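Local coordinates for protein 1,4-dihydroxy-2-naphthoyl-CoA hydrolase (PDB 4K00) that hydrolyses 1,4-dihydroxy-2-naphthoyl-CoA to 1,4-dihydroxy-2-naphthoate and free CoA, a step in the biosynthesis of phylloquinone (vitamin K1), at residues Pro71-Thr83 with Cys94-Leu107. Sequence-based numbering, arbitrary orientation.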
loop_
_atom_site.group_PDB
_atom_site.type_symbol
_atom_site.label_atom_id
_atom_site.label_comp_id
_atom_site.label_asym_id
_atom_site.label_seq_id
_atom_site.Cartn_x
_atom_site.Cartn_y
_atom_site.Cartn_z
ATOM N N PRO A 71 0.197 13.031 15.536
ATOM C CA PRO A 71 0.773 12.581 14.263
ATOM C C PRO A 71 2.211 12.116 14.397
ATOM O O PRO A 71 2.872 12.418 15.395
ATOM C CB PRO A 71 0.693 13.830 13.384
ATOM C CG PRO A 71 0.815 14.966 14.358
ATOM C CD PRO A 71 0.129 14.502 15.620
ATOM N N ALA A 72 2.678 11.366 13.406
ATOM C CA ALA A 72 4.095 11.087 13.243
ATOM C C ALA A 72 4.561 11.516 11.858
ATOM O O ALA A 72 3.750 11.790 10.976
ATOM C CB ALA A 72 4.363 9.604 13.464
ATOM N N HIS A 73 5.875 11.590 11.683
ATOM C CA HIS A 73 6.474 12.088 10.452
ATOM C C HIS A 73 7.521 11.107 9.941
ATOM O O HIS A 73 7.990 10.236 10.675
ATOM C CB HIS A 73 7.115 13.465 10.678
ATOM C CG HIS A 73 6.172 14.489 11.215
ATOM N ND1 HIS A 73 5.900 14.621 12.561
ATOM C CD2 HIS A 73 5.444 15.446 10.589
ATOM C CE1 HIS A 73 5.031 15.601 12.738
ATOM N NE2 HIS A 73 4.738 16.116 11.559
ATOM N N CYS A 74 7.868 11.267 8.664
ATOM C CA CYS A 74 8.915 10.495 8.008
ATOM C C CYS A 74 10.204 10.492 8.803
ATOM O O CYS A 74 10.704 11.543 9.210
ATOM C CB CYS A 74 9.187 11.106 6.628
ATOM S SG CYS A 74 10.233 10.096 5.580
ATOM N N GLY A 75 10.759 9.305 9.014
ATOM C CA GLY A 75 12.007 9.196 9.741
ATOM C C GLY A 75 11.836 8.943 11.228
ATOM O O GLY A 75 12.794 8.587 11.892
ATOM N N ASP A 76 10.628 9.123 11.761
ATOM C CA ASP A 76 10.405 8.871 13.187
ATOM C C ASP A 76 10.651 7.400 13.479
ATOM O O ASP A 76 10.402 6.533 12.636
ATOM C CB ASP A 76 8.975 9.236 13.601
ATOM C CG ASP A 76 8.738 10.732 13.668
ATOM O OD1 ASP A 76 9.707 11.508 13.512
ATOM O OD2 ASP A 76 7.576 11.132 13.890
ATOM N N ARG A 77 11.120 7.113 14.684
ATOM C CA ARG A 77 11.208 5.743 15.151
ATOM C C ARG A 77 10.127 5.498 16.196
ATOM O O ARG A 77 10.051 6.200 17.206
ATOM C CB ARG A 77 12.587 5.471 15.735
ATOM C CG ARG A 77 12.858 3.996 15.981
ATOM C CD ARG A 77 14.337 3.740 16.241
ATOM N NE ARG A 77 14.843 4.565 17.334
ATOM C CZ ARG A 77 14.734 4.246 18.621
ATOM N NH1 ARG A 77 14.139 3.113 18.978
ATOM N NH2 ARG A 77 15.219 5.060 19.550
ATOM N N LEU A 78 9.285 4.510 15.932
ATOM C CA LEU A 78 8.087 4.265 16.736
ATOM C C LEU A 78 8.205 2.918 17.441
ATOM O O LEU A 78 8.935 2.031 16.992
ATOM C CB LEU A 78 6.843 4.276 15.857
ATOM C CG LEU A 78 6.661 5.469 14.919
ATOM C CD1 LEU A 78 5.338 5.332 14.198
ATOM C CD2 LEU A 78 6.733 6.787 15.675
ATOM N N LEU A 79 7.491 2.777 18.553
ATOM C CA LEU A 79 7.291 1.484 19.196
ATOM C C LEU A 79 5.816 1.121 19.107
ATOM O O LEU A 79 4.946 1.945 19.382
ATOM C CB LEU A 79 7.719 1.555 20.662
ATOM C CG LEU A 79 9.175 1.957 20.908
ATOM C CD1 LEU A 79 9.454 2.117 22.392
ATOM C CD2 LEU A 79 10.108 0.929 20.291
ATOM N N VAL A 80 5.542 -0.109 18.697
ATOM C CA VAL A 80 4.193 -0.659 18.776
ATOM C C VAL A 80 4.170 -1.728 19.842
ATOM O O VAL A 80 4.804 -2.778 19.694
ATOM C CB VAL A 80 3.744 -1.312 17.461
ATOM C CG1 VAL A 80 2.281 -1.743 17.580
ATOM C CG2 VAL A 80 3.954 -0.368 16.287
ATOM N N ASN A 81 3.462 -1.447 20.930
ATOM C CA ASN A 81 3.373 -2.379 22.029
ATOM C C ASN A 81 2.086 -3.148 21.958
ATOM O O ASN A 81 1.013 -2.568 21.880
ATOM C CB ASN A 81 3.473 -1.654 23.372
ATOM C CG ASN A 81 4.908 -1.444 23.793
ATOM O OD1 ASN A 81 5.607 -2.397 24.147
ATOM N ND2 ASN A 81 5.364 -0.211 23.735
ATOM N N LEU A 82 2.224 -4.465 21.993
ATOM C CA LEU A 82 1.148 -5.375 21.668
ATOM C C LEU A 82 0.892 -6.254 22.889
ATOM O O LEU A 82 1.827 -6.772 23.501
ATOM C CB LEU A 82 1.531 -6.232 20.451
ATOM C CG LEU A 82 0.787 -7.556 20.261
ATOM C CD1 LEU A 82 -0.654 -7.297 19.846
ATOM C CD2 LEU A 82 1.489 -8.416 19.217
ATOM N N THR A 83 -0.383 -6.400 23.231
ATOM C CA THR A 83 -0.844 -7.460 24.120
ATOM C C THR A 83 -1.876 -8.354 23.439
ATOM O O THR A 83 -2.788 -7.856 22.768
ATOM C CB THR A 83 -1.464 -6.860 25.384
ATOM O OG1 THR A 83 -0.477 -6.078 26.061
ATOM C CG2 THR A 83 -1.965 -7.948 26.306
ATOM N N CYS A 94 -5.919 -8.650 19.849
ATOM C CA CYS A 94 -4.678 -7.899 19.984
ATOM C C CYS A 94 -4.969 -6.442 20.350
ATOM O O CYS A 94 -5.827 -5.800 19.742
ATOM C CB CYS A 94 -3.914 -7.931 18.665
ATOM S SG CYS A 94 -3.370 -9.572 18.136
ATOM N N ASP A 95 -4.248 -5.941 21.351
ATOM C CA ASP A 95 -4.344 -4.545 21.809
ATOM C C ASP A 95 -3.020 -3.869 21.592
ATOM O O ASP A 95 -1.983 -4.407 21.979
ATOM C CB ASP A 95 -4.630 -4.492 23.304
ATOM C CG ASP A 95 -6.090 -4.465 23.613
ATOM O OD1 ASP A 95 -6.700 -3.382 23.473
ATOM O OD2 ASP A 95 -6.616 -5.519 24.016
ATOM N N TYR A 96 -3.048 -2.695 20.967
ATOM C CA TYR A 96 -1.816 -2.036 20.538
ATOM C C TYR A 96 -1.772 -0.632 21.098
ATOM O O TYR A 96 -2.787 0.059 21.129
ATOM C CB TYR A 96 -1.735 -1.936 19.013
ATOM C CG TYR A 96 -2.024 -3.195 18.224
ATOM C CD1 TYR A 96 -3.325 -3.564 17.898
ATOM C CD2 TYR A 96 -0.985 -3.988 17.759
ATOM C CE1 TYR A 96 -3.581 -4.706 17.151
ATOM C CE2 TYR A 96 -1.228 -5.122 17.001
ATOM C CZ TYR A 96 -2.526 -5.475 16.694
ATOM O OH TYR A 96 -2.768 -6.604 15.946
ATOM N N GLU A 97 -0.587 -0.204 21.513
ATOM C CA GLU A 97 -0.301 1.221 21.666
ATOM C C GLU A 97 0.891 1.586 20.811
ATOM O O GLU A 97 1.894 0.870 20.821
ATOM C CB GLU A 97 0.051 1.560 23.114
ATOM C CG GLU A 97 -1.044 1.291 24.119
ATOM C CD GLU A 97 -0.803 2.022 25.429
ATOM O OE1 GLU A 97 0.358 2.070 25.879
ATOM O OE2 GLU A 97 -1.766 2.565 25.992
ATOM N N ILE A 98 0.773 2.697 20.076
ATOM C CA ILE A 98 1.865 3.185 19.234
ATOM C C ILE A 98 2.412 4.479 19.815
ATOM O O ILE A 98 1.664 5.433 20.060
ATOM C CB ILE A 98 1.419 3.428 17.776
ATOM C CG1 ILE A 98 0.738 2.182 17.216
ATOM C CG2 ILE A 98 2.615 3.808 16.907
ATOM C CD1 ILE A 98 0.135 2.377 15.837
ATOM N N SER A 99 3.719 4.503 20.038
ATOM C CA SER A 99 4.354 5.638 20.672
ATOM C C SER A 99 5.643 6.004 19.946
ATOM O O SER A 99 6.224 5.173 19.240
ATOM C CB SER A 99 4.650 5.322 22.138
ATOM O OG SER A 99 5.463 4.162 22.234
ATOM N N GLN A 100 6.094 7.240 20.138
ATOM C CA GLN A 100 7.459 7.635 19.774
ATOM C C GLN A 100 8.468 6.937 20.673
ATOM O O GLN A 100 8.299 6.891 21.891
ATOM C CB GLN A 100 7.621 9.143 19.901
ATOM C CG GLN A 100 6.765 9.944 18.933
ATOM C CD GLN A 100 7.342 9.966 17.531
ATOM O OE1 GLN A 100 8.420 9.446 17.286
ATOM N NE2 GLN A 100 6.615 10.558 16.605
ATOM N N ALA A 101 9.518 6.386 20.078
ATOM C CA ALA A 101 10.457 5.576 20.830
ATOM C C ALA A 101 11.147 6.436 21.884
ATOM O O ALA A 101 11.367 5.990 23.002
ATOM C CB ALA A 101 11.482 4.934 19.905
ATOM N N GLU A 102 11.480 7.670 21.527
ATOM C CA GLU A 102 12.372 8.478 22.361
ATOM C C GLU A 102 11.597 9.238 23.435
ATOM O O GLU A 102 11.965 9.226 24.607
ATOM C CB GLU A 102 13.153 9.467 21.495
ATOM C CG GLU A 102 13.915 8.816 20.350
ATOM C CD GLU A 102 15.235 8.203 20.789
ATOM O OE1 GLU A 102 15.782 8.637 21.829
ATOM O OE2 GLU A 102 15.724 7.286 20.091
ATOM N N SER A 103 10.522 9.898 23.024
ATOM C CA SER A 103 9.740 10.731 23.927
ATOM C C SER A 103 8.642 9.947 24.649
ATOM O O SER A 103 8.109 10.411 25.650
ATOM C CB SER A 103 9.102 11.877 23.148
ATOM O OG SER A 103 8.067 11.392 22.313
ATOM N N ALA A 104 8.296 8.775 24.122
ATOM C CA ALA A 104 7.206 7.950 24.655
ATOM C C ALA A 104 5.827 8.594 24.473
ATOM O O ALA A 104 4.840 8.120 25.027
ATOM C CB ALA A 104 7.440 7.622 26.124
ATOM N N GLN A 105 5.753 9.657 23.684
ATOM C CA GLN A 105 4.461 10.218 23.308
ATOM C C GLN A 105 3.568 9.153 22.674
ATOM O O GLN A 105 3.952 8.529 21.686
ATOM C CB GLN A 105 4.642 11.368 22.323
ATOM C CG GLN A 105 3.341 12.031 21.914
ATOM C CD GLN A 105 3.537 13.082 20.842
ATOM O OE1 GLN A 105 4.464 13.003 20.029
ATOM N NE2 GLN A 105 2.662 14.068 20.827
ATOM N N LEU A 106 2.375 8.976 23.237
ATOM C CA LEU A 106 1.360 8.090 22.670
ATOM C C LEU A 106 0.697 8.696 21.429
ATOM O O LEU A 106 0.062 9.758 21.489
ATOM C CB LEU A 106 0.289 7.783 23.720
ATOM C CG LEU A 106 -0.806 6.809 23.284
ATOM C CD1 LEU A 106 -0.254 5.396 23.158
ATOM C CD2 LEU A 106 -1.950 6.854 24.283
ATOM N N LEU A 107 0.824 7.996 20.315
ATOM C CA LEU A 107 0.283 8.468 19.041
ATOM C C LEU A 107 -1.102 7.875 18.734
ATOM O O LEU A 107 -1.961 8.548 18.160
ATOM C CB LEU A 107 1.255 8.115 17.928
ATOM C CG LEU A 107 2.677 8.627 18.123
ATOM C CD1 LEU A 107 3.562 8.159 16.973
ATOM C CD2 LEU A 107 2.673 10.139 18.239
HETATM O O HOH W 1 4.909 12.682 17.095
HETATM O O HOH W 2 11.365 8.502 18.756
HETATM O O HOH W 3 3.791 2.083 22.661
HETATM O O HOH W 4 -0.860 -3.136 24.230
#
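Val80 pairs with Ile98, and Leu82 with Tyr96, across the antiparallel hairpin of strands 77-86 and 91-100 of this hotdog-fold thioesterase, whose antiparallel sheet curls round the long helix 26-43. The hairpin illustrates how one ladder can serve two environments. On the face turned to that helix, Leu82 runs alongside the Tyr96 side chain in the same direction, with Leu82 CD1 3.6 Å from Tyr96 CE2, while Val80 CG1 reaches Tyr96 CD2 at 4.0 Å; Ala36, Tyr37 and Trp40 of the helix pack against this face, and Tyr96 OH is hydrogen-bonded to Thr112 OG1. The other face carries Leu79, Asn81, Ser99 and Glu97, where a water joins Asn81 ND2, Glu97 O and Ser99 OG, while Asn81 OD1 is hydrogen-bonded to Thr8 OG1 of the neighbouring strand 6-12. Backbone pairs Leu79-Ser99, Asn81-Glu97 and Thr83-Asp95 are each doubly hydrogen-bonded. Past the regular ladder, Ala101 N still donates to Arg77 O, and Ala101 CB sits over one face of the Arg77 guanidinium. Beyond that, Gln100 bends at chi2 (-78°), bringing NE2 to Asp76 OD2 at 2.9 Å, with Asp76 OD2 lying nearly in the amide plane. His73 N donates to Asp76 OD2 (2.8 Å) from the opposite face of the carboxylate, within a type II turn. An alanine in place of Asp76 would probably leave His73 N and Gln100 NE2 without their shared acceptor and let the amide swing. A further water accepts from Gln100 NE2 at 2.8 Å and donates to both Pro71 O and Gln105 OE1.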